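Local coordinates for succinoglycan biosynthesis protein (Bacillus cereus ATCC 14579, PDB 2QGM) that is of unconfirmed function but belongs to the erythromycin esterase-like family and is named for a probable part in succinoglycan biosynthesis, at residues A[44-48]-A[392-397]; A[105-111]-A[298-304]; A[308-312]-A[320-326]; A[336-340]-A[429-433]; A[374-378]-A[399-403]. One frame throughout, in Å; residues are numbered along the deposited sequence.

The N-terminal helix 37-48 meets residues 392-397 far down the chain in interaction 1. That contact closes a long loop which encloses interactions 2 and 3. Interaction 2 pairs two parallel strands of the main mixed sheet, 108-111 and 301-304. The chain then enters interaction 3, a short local closure between helix 307-310 and the start of helix 324-332. Interaction 4 follows and pairs strand 336-344 with strand 432-439 of the same sheet. Its loop encloses interaction 5, where helices 374-380 and 395-402 pack together. Interaction 1 crosses both 4 and 5 along the chain. Interactions 3 and 4 are joined by the Lys312-Asp431 salt bridge, and 1 and 5 share helix 395-402.

Interaction 1: residues A[44-48]-A[392-397]; sequences SIQSQ and HLKGQA
Leu393 meets Gln48 where the chain runs toward helix 395-402. Its CD2 methyl lies 3.7 Å from CB of Gln48. CG sits anti to the carbonyl carbon (chi1 -68°), and this carries the branch up to helix 37-48. Leu393 also packs on Leu388 of strand 385-389 and on Val401.

Lys394 takes part mainly through its backbone. The extended side chain of Gln48 reaches across and sets its terminal amide beside this peptide, with Gln48 CD 3.7 Å from Lys394 O. The rest of the Lys394 side chain leads away and is exposed. Gly395 has a positive phi and turns the chain into the helix.

Gln396 adds its CB, 4.0 Å from CB of Ser44, while the rest of its chain bends away. Ala397 carries the central bond. Its backbone N donates to Ser44 OG at 3.0 Å, with 154° at the hydrogen. With OG anti to the backbone N (chi1 -170°), the hydroxyl lies on the side of helix 395-402 and accepts this N-H. The methyl of Ala397 lies 3.3 Å from Ser44 OG and 3.7 Å from Ile45 CG1, and also faces the end of Gln48. Ile45 continues the apolar surface onto Trp400, Leu388 and Val381.

This bond probably helps to set how the two helices meet. The Lys394 side is exposed. A first-turn amide, which has no acceptor within its own helix, is satisfied by a serine hydroxyl of another helix, with Ala397 and Ile45 buried beside it.

Interaction 2: residues A[105-111]-A[298-304]; sequences GFTNFAM and GGKTMVW
Met111 and Trp304 both hold CG anti to the backbone N (chi1 -175° and 175°), and their side chains run alongside each other in the same direction. A bend at the last torsion of selenomethionine Met111 puts CE over the indole face, 3.8 Å from the five-membered ring centroid. SE lies farther above the same ring, a Met-aromatic contact. Phe109 meets the indole obliquely, the two ring planes at 68° and its CZ 3.5 Å from Trp304 CE3. At the other end Lys300 CB sits over the face of Phe106, 3.6 Å from the ring centroid, and Met302 CG is 3.5 Å from Phe106 CD1.

The backbones pair in parallel register, Asn108 with Thr301 through Met111 with Trp304. Lys300 O accepts from two amides, Thr107 N and Asn108 N, each at 2.9 Å. Met302 N to Asn108 O, Ala110 N to Met302 O and Trp304 N to Ala110 O follow.

A water bridges Thr107 OG1 and Gly298 O. Outside the pair, Lys300 NZ bonds to Met104 O and Trp304 NE1 to Tyr140 OH. Backbone bonds thus set the register. Phe109, Met111, Met302 and Trp304 line one face, under helices 87-104 and 143-157; Asn108, Ala110, Thr301 and Val303 lie on the other.

Interaction 3: residues A[308-312]-A[320-326]; sequences IHIAK and YPYVAGQ
His309 and Gly325 form the tight part of this contact, where two helix ends meet backbone to backbone. Gly325 N donates to His309 O at 2.7 Å. The bond is short but bent at the hydrogen (133°). Gly325 CA also lies 3.1 Å from Ala311 O, a CA-H...O contact. The carbonyl oxygens of His309, Ile310 and Ala311 lie close to Gly325 CA, where a side chain would collide with them. The methyl of Ala324 joins in, with CB 3.6 Å from His309 O.

Val323, at the N-cap position of helix 324-332, wedges in next to this site. Its CG1 is 3.3 Å from Ile308 O and touches the CG2 methyl of Ile308.

The contact becomes partly exposed toward Tyr320, although its ring is still packed on Ile308 and His309. Ile308 CG2 lies 3.6 Å from Tyr320 CD2. His309 CG is anti to the carbonyl carbon (chi1 -61°), which sends the imidazole toward Tyr320. The pair is edge-to-face, the edge of His309 on the tyrosine face, with planes at 76° and centroids 4.9 Å apart. A water 2.7 Å from His309 NE2, at the ring edge, also bonds to Tyr320 OH.

His309 ND1 is hydrogen-bonded to Glu283 OE1, which also accepts from Ala324 N. The imidazole is therefore gripped at both nitrogens, and its rotation is probably fixed. A first-turn amide of helix 324-332 finds its acceptor in a carbonyl of helix 307-310, which follows strand 301-304. This bond joins the end of one helix to the start of the next.

Interaction 4: residues A[336-340]-A[429-433]; sequences YVTIG and QFDII
Thr338 and Asp431 stand roughly perpendicular and exchange bonds in both directions. Thr338 N donates to Asp431 OD2 at 3.0 Å. It meets the oxygen on the anti side, 17° out of the carboxylate plane. In return Asp431 N donates to Thr338 OG1, also at 3.0 Å. The hydroxyl lies between its own backbone N and carbonyl carbon (chi1 49°), a setting that faces it toward the aspartate. A water donates to both Asp431 OD2 and Tyr336 O. The second carboxylate oxygen, OD1, forms a salt bridge with Lys312 NZ. This buried carboxylate thus has partners at both oxygens, and the nearby lysine probably favours its charged form.

Phe430 is turned flat against the strand. Gly340 CA lies over one ring face, 3.6 Å from the centroid, a CH-pi contact. Gln429 CB covers the opposite face over its centre. Ile339 and Ile432 run alongside each other, CG1 of Ile339 4.1 Å from CB of Ile432. Val337 meets Ile432 obliquely, its CG1 3.8 Å from Ile432 CD1.

The main chains pair in parallel: Ile432 N bonds to Thr338 O at 2.9 Å, and Gly340 N to Ile432 O at 2.7 Å. Helix 65-71 packs over the apolar face through Met70 and Ile71, which touch Ile432. Phe430 rests on Asn307 and Ile310 of helix 307-310. On the far edge of strand 336-344, the backbone of Val337 and Ile339 is hydrogen-bonded to Tyr76, Gly78 and Gly80, in and just after strand 76-79, which places this pair inside the mixed sheet.

Interaction 5: residues A[374-378]-A[399-403]; sequences FNYTL and KWVKA
The closest CA atoms of the two segments, Phe374 and Val401, are 8.0 Å apart, and no hydrogen bond crosses between them. Side chains make the contact, and Trp400 does most of the touching. It extends its indole toward helix 374-380, with CG anti to the backbone N (chi1 175°). Phe374 turns a ring edge onto the indole face. Its CD1 lies 3.5 Å from Trp400 CZ2. The planes stand at 74° and the centroids of the two six-membered rings are 5.3 Å apart.

This is a T-shaped aromatic pair in a helix-helix contact. Phe374 packs further on Arg405 and Leu407 of strand 404-408 and on Leu426, and Leu378 reaches Ile433 of the mixed sheet. Thr377 touches Val42 and Ile45 of helix 37-48. Leu378 comes in across the indole, its CD2 3.5 Å from Trp400 CH2. Thr377 runs antiparallel beside it, with CB 3.8 Å from Trp400 CZ2.

The far rim of the Phe374 ring meets two carbonyl oxygens near its plane. CE1 is 3.5 Å from Trp400 O, which accepts the N-H of Ala403. CZ is 3.3 Å from Ala403 O, a buried oxygen that has no hydrogen-bond partner in the model and faces the ring's C-H edge.

Interaction 1: residues A[44-48]-A[392-397]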
# COMPACT_ATOMS: atom_id res chain seq x y z
N SER A 44 25.47 17.88 1.94
CA SER A 44 24.58 18.32 0.87
C SER A 44 23.14 17.88 1.13
O SER A 44 22.20 18.63 0.87
CB SER A 44 25.07 17.74 -0.47
OG SER A 44 24.37 18.30 -1.58
N ILE A 45 22.97 16.67 1.65
CA ILE A 45 21.64 16.14 1.95
C ILE A 45 21.07 16.90 3.14
O ILE A 45 19.92 17.33 3.12
CB ILE A 45 21.71 14.64 2.30
CG1 ILE A 45 22.39 13.87 1.16
CG2 ILE A 45 20.29 14.10 2.54
CD1 ILE A 45 22.72 12.42 1.50
N GLN A 46 21.88 17.05 4.18
CA GLN A 46 21.47 17.76 5.39
C GLN A 46 20.95 19.16 5.06
O GLN A 46 19.92 19.60 5.58
CB GLN A 46 22.67 17.89 6.33
CG GLN A 46 22.45 18.74 7.56
CD GLN A 46 23.77 19.12 8.22
OE1 GLN A 46 24.73 18.35 8.18
NE2 GLN A 46 23.83 20.30 8.82
N SER A 47 21.67 19.87 4.19
CA SER A 47 21.30 21.22 3.80
C SER A 47 20.01 21.30 3.00
O SER A 47 19.31 22.31 3.01
CB SER A 47 22.44 21.85 2.99
OG SER A 47 22.08 23.14 2.53
N GLN A 48 19.68 20.22 2.30
CA GLN A 48 18.48 20.21 1.48
C GLN A 48 17.31 19.43 2.08
O GLN A 48 16.22 19.41 1.50
CB GLN A 48 18.84 19.66 0.09
CG GLN A 48 19.86 20.55 -0.63
CD GLN A 48 20.32 19.98 -1.95
OE1 GLN A 48 21.37 19.33 -2.03
NE2 GLN A 48 19.55 20.21 -2.99
N HIS A 392 14.21 17.49 -6.70
CA HIS A 392 14.78 18.82 -6.83
C HIS A 392 16.13 19.04 -6.16
O HIS A 392 16.57 20.18 -5.99
CB HIS A 392 13.76 19.85 -6.33
CG HIS A 392 12.45 19.77 -7.04
ND1 HIS A 392 12.31 20.03 -8.39
CD2 HIS A 392 11.21 19.42 -6.61
CE1 HIS A 392 11.06 19.84 -8.75
NE2 HIS A 392 10.37 19.47 -7.69
N LEU A 393 16.80 17.96 -5.78
CA LEU A 393 18.11 18.06 -5.15
C LEU A 393 19.13 18.59 -6.15
O LEU A 393 18.97 18.42 -7.36
CB LEU A 393 18.58 16.69 -4.65
CG LEU A 393 17.80 16.09 -3.49
CD1 LEU A 393 18.28 14.68 -3.22
CD2 LEU A 393 17.97 16.97 -2.25
N LYS A 394 20.17 19.24 -5.63
CA LYS A 394 21.26 19.78 -6.42
C LYS A 394 22.56 19.40 -5.72
O LYS A 394 22.54 18.81 -4.63
CB LYS A 394 21.17 21.31 -6.51
CG LYS A 394 19.91 21.84 -7.17
CD LYS A 394 19.86 21.52 -8.66
CE LYS A 394 18.58 22.05 -9.29
NZ LYS A 394 18.52 21.84 -10.76
N GLY A 395 23.70 19.72 -6.32
CA GLY A 395 24.97 19.40 -5.71
C GLY A 395 25.27 17.92 -5.58
O GLY A 395 24.85 17.11 -6.41
N GLN A 396 26.00 17.56 -4.53
CA GLN A 396 26.39 16.18 -4.29
C GLN A 396 25.21 15.28 -3.94
O GLN A 396 25.19 14.11 -4.31
CB GLN A 396 27.45 16.13 -3.19
CG GLN A 396 28.61 17.08 -3.44
CD GLN A 396 29.81 16.43 -4.09
OE1 GLN A 396 29.67 15.57 -4.97
NE2 GLN A 396 31.00 16.84 -3.69
N ALA A 397 24.23 15.83 -3.23
CA ALA A 397 23.06 15.04 -2.84
C ALA A 397 22.33 14.55 -4.09
O ALA A 397 21.81 13.43 -4.12
CB ALA A 397 22.11 15.88 -1.99

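Interaction 2: residues A[105-111]-A[298-304]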
# COMPACT_ATOMS: atom_id res chain seq x y z
N GLY A 105 -6.92 17.63 1.52
CA GLY A 105 -8.09 17.06 0.87
C GLY A 105 -7.99 15.64 0.34
O GLY A 105 -8.62 15.33 -0.67
N PHE A 106 -7.20 14.78 0.98
CA PHE A 106 -7.13 13.40 0.53
C PHE A 106 -8.31 12.68 1.17
O PHE A 106 -8.62 12.91 2.34
CB PHE A 106 -5.78 12.78 0.89
CG PHE A 106 -4.70 13.09 -0.12
CD1 PHE A 106 -4.39 12.17 -1.12
CD2 PHE A 106 -4.05 14.32 -0.11
CE1 PHE A 106 -3.44 12.48 -2.11
CE2 PHE A 106 -3.10 14.65 -1.09
CZ PHE A 106 -2.80 13.72 -2.09
N THR A 107 -8.97 11.82 0.41
CA THR A 107 -10.18 11.15 0.89
C THR A 107 -10.26 9.64 0.72
O THR A 107 -10.99 8.96 1.43
CB THR A 107 -11.39 11.77 0.20
OG1 THR A 107 -11.18 11.75 -1.21
CG2 THR A 107 -11.59 13.21 0.66
N ASN A 108 -9.52 9.11 -0.25
CA ASN A 108 -9.54 7.66 -0.49
C ASN A 108 -8.31 7.01 0.10
O ASN A 108 -7.18 7.36 -0.26
CB ASN A 108 -9.59 7.38 -2.00
CG ASN A 108 -10.73 8.09 -2.68
OD1 ASN A 108 -10.54 8.74 -3.72
ND2 ASN A 108 -11.92 7.97 -2.12
N PHE A 109 -8.51 6.07 1.00
CA PHE A 109 -7.38 5.38 1.60
C PHE A 109 -7.35 3.96 1.05
O PHE A 109 -8.15 3.11 1.46
CB PHE A 109 -7.52 5.36 3.13
CG PHE A 109 -6.35 4.74 3.83
CD1 PHE A 109 -5.13 5.41 3.93
CD2 PHE A 109 -6.44 3.44 4.34
CE1 PHE A 109 -4.02 4.81 4.53
CE2 PHE A 109 -5.34 2.84 4.94
CZ PHE A 109 -4.13 3.52 5.04
N ALA A 110 -6.45 3.72 0.10
CA ALA A 110 -6.30 2.41 -0.55
C ALA A 110 -5.11 1.69 0.07
O ALA A 110 -3.96 2.10 -0.11
CB ALA A 110 -6.10 2.59 -2.06
N MSE A 111 -5.40 0.60 0.79
CA MSE A 111 -4.35 -0.14 1.49
C MSE A 111 -4.04 -1.50 0.87
O MSE A 111 -4.90 -2.12 0.26
CB MSE A 111 -4.76 -0.33 2.96
CG MSE A 111 -3.71 -0.98 3.84
SE MSE A 111 -4.33 -1.31 5.65
CE MSE A 111 -3.06 -0.25 6.61
N GLY A 298 -13.76 10.36 -6.32
CA GLY A 298 -13.19 11.69 -6.48
C GLY A 298 -12.29 12.05 -5.32
O GLY A 298 -11.84 11.17 -4.59
N GLY A 299 -12.04 13.34 -5.13
CA GLY A 299 -11.17 13.77 -4.05
C GLY A 299 -9.74 13.45 -4.43
O GLY A 299 -9.33 13.73 -5.55
N LYS A 300 -8.99 12.87 -3.50
CA LYS A 300 -7.60 12.50 -3.76
C LYS A 300 -7.35 11.14 -3.13
O LYS A 300 -7.99 10.77 -2.14
CB LYS A 300 -6.64 13.54 -3.19
CG LYS A 300 -6.79 14.92 -3.81
CD LYS A 300 -5.82 15.88 -3.14
CE LYS A 300 -5.84 17.25 -3.78
NZ LYS A 300 -5.00 18.19 -2.99
N THR A 301 -6.39 10.40 -3.68
CA THR A 301 -6.08 9.05 -3.23
C THR A 301 -4.70 8.77 -2.67
O THR A 301 -3.68 9.15 -3.22
CB THR A 301 -6.31 8.05 -4.37
OG1 THR A 301 -7.64 8.21 -4.85
CG2 THR A 301 -6.10 6.62 -3.89
N MSE A 302 -4.70 8.06 -1.54
CA MSE A 302 -3.48 7.66 -0.87
C MSE A 302 -3.32 6.15 -1.04
O MSE A 302 -4.28 5.40 -0.86
CB MSE A 302 -3.56 7.98 0.62
CG MSE A 302 -3.74 9.46 0.95
SE MSE A 302 -4.28 9.69 2.82
CE MSE A 302 -6.13 9.21 2.59
N VAL A 303 -2.12 5.72 -1.41
CA VAL A 303 -1.85 4.29 -1.56
C VAL A 303 -0.84 3.89 -0.48
O VAL A 303 0.32 4.31 -0.50
CB VAL A 303 -1.29 3.96 -2.96
CG1 VAL A 303 -0.93 2.47 -3.05
CG2 VAL A 303 -2.34 4.31 -4.01
N TRP A 304 -1.31 3.11 0.48
CA TRP A 304 -0.49 2.63 1.58
C TRP A 304 -0.04 1.22 1.25
O TRP A 304 -0.86 0.31 1.11
CB TRP A 304 -1.31 2.63 2.87
CG TRP A 304 -0.62 2.04 4.08
CD1 TRP A 304 -0.11 0.78 4.21
CD2 TRP A 304 -0.45 2.67 5.35
NE1 TRP A 304 0.36 0.59 5.49
CE2 TRP A 304 0.17 1.74 6.21
CE3 TRP A 304 -0.76 3.95 5.86
CZ2 TRP A 304 0.48 2.03 7.54
CZ3 TRP A 304 -0.45 4.24 7.18
CH2 TRP A 304 0.17 3.28 8.01
O HOH W 1 -13.36 10.27 -1.96

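Interaction 3: residues A[308-312]-A[320-326]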
# COMPACT_ATOMS: atom_id res chain seq x y z
N ILE A 308 8.21 -1.58 -1.96
CA ILE A 308 8.24 -2.36 -3.18
C ILE A 308 7.08 -2.09 -4.14
O ILE A 308 7.28 -1.94 -5.35
CB ILE A 308 8.25 -3.87 -2.85
CG1 ILE A 308 9.56 -4.23 -2.16
CG2 ILE A 308 8.01 -4.68 -4.12
CD1 ILE A 308 10.80 -4.06 -3.02
N HIS A 309 5.86 -2.01 -3.60
CA HIS A 309 4.68 -1.80 -4.43
C HIS A 309 4.40 -0.36 -4.88
O HIS A 309 3.81 -0.16 -5.93
CB HIS A 309 3.45 -2.36 -3.71
CG HIS A 309 3.52 -3.83 -3.46
ND1 HIS A 309 3.40 -4.76 -4.47
CD2 HIS A 309 3.75 -4.53 -2.32
CE1 HIS A 309 3.56 -5.98 -3.96
NE2 HIS A 309 3.77 -5.86 -2.66
N ILE A 310 4.82 0.63 -4.09
CA ILE A 310 4.58 2.01 -4.48
C ILE A 310 5.68 2.62 -5.35
O ILE A 310 5.46 3.64 -6.01
CB ILE A 310 4.33 2.92 -3.24
CG1 ILE A 310 5.58 2.98 -2.35
CG2 ILE A 310 3.14 2.40 -2.45
CD1 ILE A 310 6.49 4.16 -2.66
N ALA A 311 6.85 1.98 -5.37
CA ALA A 311 8.00 2.47 -6.14
C ALA A 311 7.77 2.64 -7.64
O ALA A 311 6.99 1.91 -8.25
CB ALA A 311 9.19 1.53 -5.92
N LYS A 312 8.47 3.61 -8.21
CA LYS A 312 8.36 3.89 -9.63
C LYS A 312 9.03 2.80 -10.46
O LYS A 312 8.67 2.58 -11.62
CB LYS A 312 9.01 5.24 -9.95
CG LYS A 312 8.34 6.40 -9.25
CD LYS A 312 9.02 7.72 -9.57
CE LYS A 312 10.36 7.86 -8.86
NZ LYS A 312 10.99 9.19 -9.13
N TYR A 320 9.70 -9.38 -7.45
CA TYR A 320 8.74 -8.45 -8.04
C TYR A 320 9.29 -7.77 -9.28
O TYR A 320 9.73 -6.62 -9.23
CB TYR A 320 8.35 -7.40 -7.00
CG TYR A 320 7.48 -7.97 -5.91
CD1 TYR A 320 6.14 -8.24 -6.14
CD2 TYR A 320 8.01 -8.27 -4.66
CE1 TYR A 320 5.33 -8.79 -5.16
CE2 TYR A 320 7.21 -8.83 -3.66
CZ TYR A 320 5.87 -9.09 -3.92
OH TYR A 320 5.08 -9.65 -2.95
N PRO A 321 9.27 -8.48 -10.43
CA PRO A 321 9.76 -7.95 -11.71
C PRO A 321 8.83 -6.86 -12.23
O PRO A 321 9.18 -6.10 -13.13
CB PRO A 321 9.79 -9.18 -12.60
CG PRO A 321 8.65 -9.99 -12.08
CD PRO A 321 8.84 -9.88 -10.58
N TYR A 322 7.63 -6.80 -11.67
CA TYR A 322 6.64 -5.78 -12.02
C TYR A 322 6.04 -5.32 -10.70
O TYR A 322 5.90 -6.11 -9.78
CB TYR A 322 5.53 -6.34 -12.92
CG TYR A 322 6.04 -6.91 -14.22
CD1 TYR A 322 6.37 -8.25 -14.33
CD2 TYR A 322 6.26 -6.08 -15.32
CE1 TYR A 322 6.91 -8.77 -15.50
CE2 TYR A 322 6.80 -6.59 -16.51
CZ TYR A 322 7.13 -7.94 -16.59
OH TYR A 322 7.70 -8.44 -17.73
N VAL A 323 5.72 -4.03 -10.61
CA VAL A 323 5.11 -3.51 -9.39
C VAL A 323 4.04 -2.48 -9.73
O VAL A 323 4.12 -1.80 -10.75
CB VAL A 323 6.16 -2.87 -8.43
CG1 VAL A 323 7.17 -3.91 -7.99
CG2 VAL A 323 6.84 -1.70 -9.11
N ALA A 324 3.04 -2.40 -8.86
CA ALA A 324 1.92 -1.47 -9.03
C ALA A 324 2.40 -0.05 -9.30
O ALA A 324 1.89 0.63 -10.19
CB ALA A 324 1.04 -1.50 -7.78
N GLY A 325 3.38 0.38 -8.53
CA GLY A 325 3.93 1.72 -8.66
C GLY A 325 4.38 2.13 -10.05
O GLY A 325 4.21 3.29 -10.43
N GLN A 326 4.95 1.22 -10.83
CA GLN A 326 5.39 1.60 -12.16
C GLN A 326 4.19 1.76 -13.10
O GLN A 326 4.23 2.59 -14.01
CB GLN A 326 6.39 0.58 -12.72
CG GLN A 326 5.81 -0.73 -13.15
CD GLN A 326 6.89 -1.78 -13.36
OE1 GLN A 326 7.99 -1.48 -13.83
NE2 GLN A 326 6.57 -3.02 -13.03
O HOH W 2 4.31 -8.04 -1.09

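Interaction 4: residues A[336-340]-A[429-433]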
# COMPACT_ATOMS: atom_id res chain seq x y z
N TYR A 336 0.94 11.19 -9.99
CA TYR A 336 1.23 10.18 -8.97
C TYR A 336 2.59 10.50 -8.35
O TYR A 336 3.62 10.45 -9.02
CB TYR A 336 1.28 8.77 -9.58
CG TYR A 336 1.75 7.69 -8.61
CD1 TYR A 336 1.09 7.47 -7.41
CD2 TYR A 336 2.84 6.88 -8.91
CE1 TYR A 336 1.50 6.47 -6.53
CE2 TYR A 336 3.26 5.87 -8.04
CZ TYR A 336 2.57 5.68 -6.84
OH TYR A 336 2.96 4.68 -5.97
N VAL A 337 2.57 10.85 -7.07
CA VAL A 337 3.80 11.17 -6.36
C VAL A 337 4.12 10.02 -5.42
O VAL A 337 3.23 9.49 -4.75
CB VAL A 337 3.65 12.48 -5.53
CG1 VAL A 337 4.83 12.63 -4.59
CG2 VAL A 337 3.58 13.68 -6.46
N THR A 338 5.39 9.62 -5.38
CA THR A 338 5.83 8.52 -4.53
C THR A 338 6.69 8.97 -3.37
O THR A 338 7.68 9.67 -3.56
CB THR A 338 6.65 7.47 -5.32
OG1 THR A 338 7.66 8.13 -6.09
CG2 THR A 338 5.75 6.68 -6.23
N ILE A 339 6.32 8.54 -2.17
CA ILE A 339 7.05 8.86 -0.96
C ILE A 339 7.53 7.56 -0.33
O ILE A 339 6.75 6.84 0.29
CB ILE A 339 6.15 9.58 0.06
CG1 ILE A 339 5.50 10.79 -0.61
CG2 ILE A 339 6.96 9.97 1.30
CD1 ILE A 339 4.53 11.53 0.27
N GLY A 340 8.81 7.26 -0.50
CA GLY A 340 9.38 6.04 0.04
C GLY A 340 9.77 6.16 1.51
O GLY A 340 9.97 7.27 2.01
N GLN A 429 13.42 5.11 -7.76
CA GLN A 429 12.31 4.50 -7.05
C GLN A 429 11.36 5.47 -6.36
O GLN A 429 10.14 5.28 -6.41
CB GLN A 429 12.86 3.53 -5.98
CG GLN A 429 13.91 2.58 -6.52
CD GLN A 429 13.36 1.66 -7.57
OE1 GLN A 429 14.11 0.96 -8.26
NE2 GLN A 429 12.04 1.65 -7.70
N PHE A 430 11.90 6.51 -5.74
CA PHE A 430 11.07 7.45 -4.99
C PHE A 430 11.29 8.93 -5.30
O PHE A 430 12.42 9.40 -5.42
CB PHE A 430 11.30 7.25 -3.49
CG PHE A 430 11.32 5.79 -3.05
CD1 PHE A 430 10.21 4.97 -3.24
CD2 PHE A 430 12.44 5.27 -2.41
CE1 PHE A 430 10.22 3.65 -2.80
CE2 PHE A 430 12.46 3.95 -1.96
CZ PHE A 430 11.34 3.13 -2.15
N ASP A 431 10.19 9.68 -5.42
CA ASP A 431 10.28 11.11 -5.67
C ASP A 431 10.73 11.77 -4.37
O ASP A 431 11.57 12.67 -4.35
CB ASP A 431 8.91 11.69 -6.06
CG ASP A 431 8.39 11.15 -7.39
OD1 ASP A 431 9.15 11.18 -8.38
OD2 ASP A 431 7.22 10.72 -7.44
N ILE A 432 10.14 11.27 -3.28
CA ILE A 432 10.37 11.77 -1.93
C ILE A 432 10.57 10.61 -0.97
O ILE A 432 10.11 9.50 -1.22
CB ILE A 432 9.11 12.55 -1.45
CG1 ILE A 432 8.82 13.70 -2.40
CG2 ILE A 432 9.30 13.09 -0.03
CD1 ILE A 432 7.42 14.25 -2.27
N ILE A 433 11.29 10.86 0.11
CA ILE A 433 11.48 9.83 1.12
C ILE A 433 11.36 10.48 2.49
O ILE A 433 11.59 11.68 2.65
CB ILE A 433 12.89 9.15 1.06
CG1 ILE A 433 13.99 10.18 1.26
CG2 ILE A 433 13.05 8.42 -0.26
CD1 ILE A 433 15.33 9.56 1.58
O HOH W 3 5.85 8.83 -8.75

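Interaction 5: residues A[374-378]-A[399-403]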
# COMPACT_ATOMS: atom_id res chain seq x y z
N PHE A 374 22.08 3.56 0.80
CA PHE A 374 21.52 4.91 0.92
C PHE A 374 21.14 5.07 2.39
O PHE A 374 21.27 6.15 2.96
CB PHE A 374 20.25 5.05 0.07
CG PHE A 374 20.50 5.00 -1.41
CD1 PHE A 374 21.10 6.06 -2.07
CD2 PHE A 374 20.11 3.88 -2.14
CE1 PHE A 374 21.31 6.02 -3.45
CE2 PHE A 374 20.31 3.83 -3.52
CZ PHE A 374 20.91 4.90 -4.17
N ASN A 375 20.66 3.98 2.97
CA ASN A 375 20.20 3.96 4.36
C ASN A 375 21.23 4.38 5.40
O ASN A 375 20.92 5.16 6.30
CB ASN A 375 19.67 2.57 4.69
CG ASN A 375 18.48 2.19 3.83
OD1 ASN A 375 17.33 2.45 4.19
ND2 ASN A 375 18.76 1.60 2.68
N TYR A 376 22.44 3.87 5.29
CA TYR A 376 23.44 4.25 6.26
C TYR A 376 23.95 5.66 6.06
O TYR A 376 24.32 6.33 7.02
CB TYR A 376 24.57 3.21 6.28
CG TYR A 376 24.27 2.15 7.32
CD1 TYR A 376 24.58 2.38 8.67
CD2 TYR A 376 23.58 0.99 7.00
CE1 TYR A 376 24.19 1.48 9.66
CE2 TYR A 376 23.18 0.09 7.98
CZ TYR A 376 23.49 0.34 9.31
OH TYR A 376 23.06 -0.51 10.30
N THR A 377 23.94 6.13 4.82
CA THR A 377 24.37 7.49 4.54
C THR A 377 23.32 8.45 5.12
O THR A 377 23.66 9.49 5.68
CB THR A 377 24.50 7.76 3.02
OG1 THR A 377 25.52 6.91 2.47
CG2 THR A 377 24.87 9.21 2.76
N LEU A 378 22.06 8.07 5.00
CA LEU A 378 20.97 8.89 5.53
C LEU A 378 21.07 8.97 7.05
O LEU A 378 20.70 9.98 7.66
CB LEU A 378 19.61 8.30 5.13
CG LEU A 378 19.19 8.44 3.66
CD1 LEU A 378 17.91 7.63 3.41
CD2 LEU A 378 18.98 9.91 3.32
N LYS A 399 23.66 14.01 -7.16
CA LYS A 399 24.45 12.99 -7.83
C LYS A 399 24.28 11.68 -7.06
O LYS A 399 24.26 10.59 -7.64
CB LYS A 399 25.92 13.42 -7.85
CG LYS A 399 26.79 12.68 -8.85
CD LYS A 399 28.21 13.25 -8.83
CE LYS A 399 29.09 12.54 -9.84
NZ LYS A 399 29.15 11.08 -9.57
N TRP A 400 24.14 11.81 -5.75
CA TRP A 400 23.99 10.68 -4.85
C TRP A 400 22.70 9.87 -5.08
O TRP A 400 22.76 8.65 -5.23
CB TRP A 400 24.06 11.16 -3.41
CG TRP A 400 23.80 10.12 -2.36
CD1 TRP A 400 24.61 9.07 -2.02
CD2 TRP A 400 22.66 10.04 -1.50
NE1 TRP A 400 24.04 8.35 -1.00
CE2 TRP A 400 22.84 8.92 -0.66
CE3 TRP A 400 21.49 10.81 -1.36
CZ2 TRP A 400 21.90 8.55 0.31
CZ3 TRP A 400 20.56 10.43 -0.39
CH2 TRP A 400 20.77 9.32 0.42
N VAL A 401 21.55 10.54 -5.10
CA VAL A 401 20.28 9.82 -5.29
C VAL A 401 20.13 9.19 -6.67
O VAL A 401 19.38 8.24 -6.85
CB VAL A 401 19.06 10.74 -5.06
CG1 VAL A 401 19.01 11.18 -3.60
CG2 VAL A 401 19.13 11.93 -5.98
N LYS A 402 20.85 9.74 -7.65
CA LYS A 402 20.80 9.24 -9.02
C LYS A 402 21.78 8.09 -9.26
O LYS A 402 21.71 7.40 -10.28
CB LYS A 402 21.10 10.37 -10.02
CG LYS A 402 19.97 11.39 -10.16
CD LYS A 402 20.37 12.52 -11.09
CE LYS A 402 19.22 13.49 -11.32
NZ LYS A 402 18.09 12.85 -12.06
N ALA A 403 22.70 7.90 -8.32
CA ALA A 403 23.69 6.84 -8.43
C ALA A 403 23.11 5.52 -7.93
O ALA A 403 22.10 5.50 -7.23
CB ALA A 403 24.92 7.21 -7.61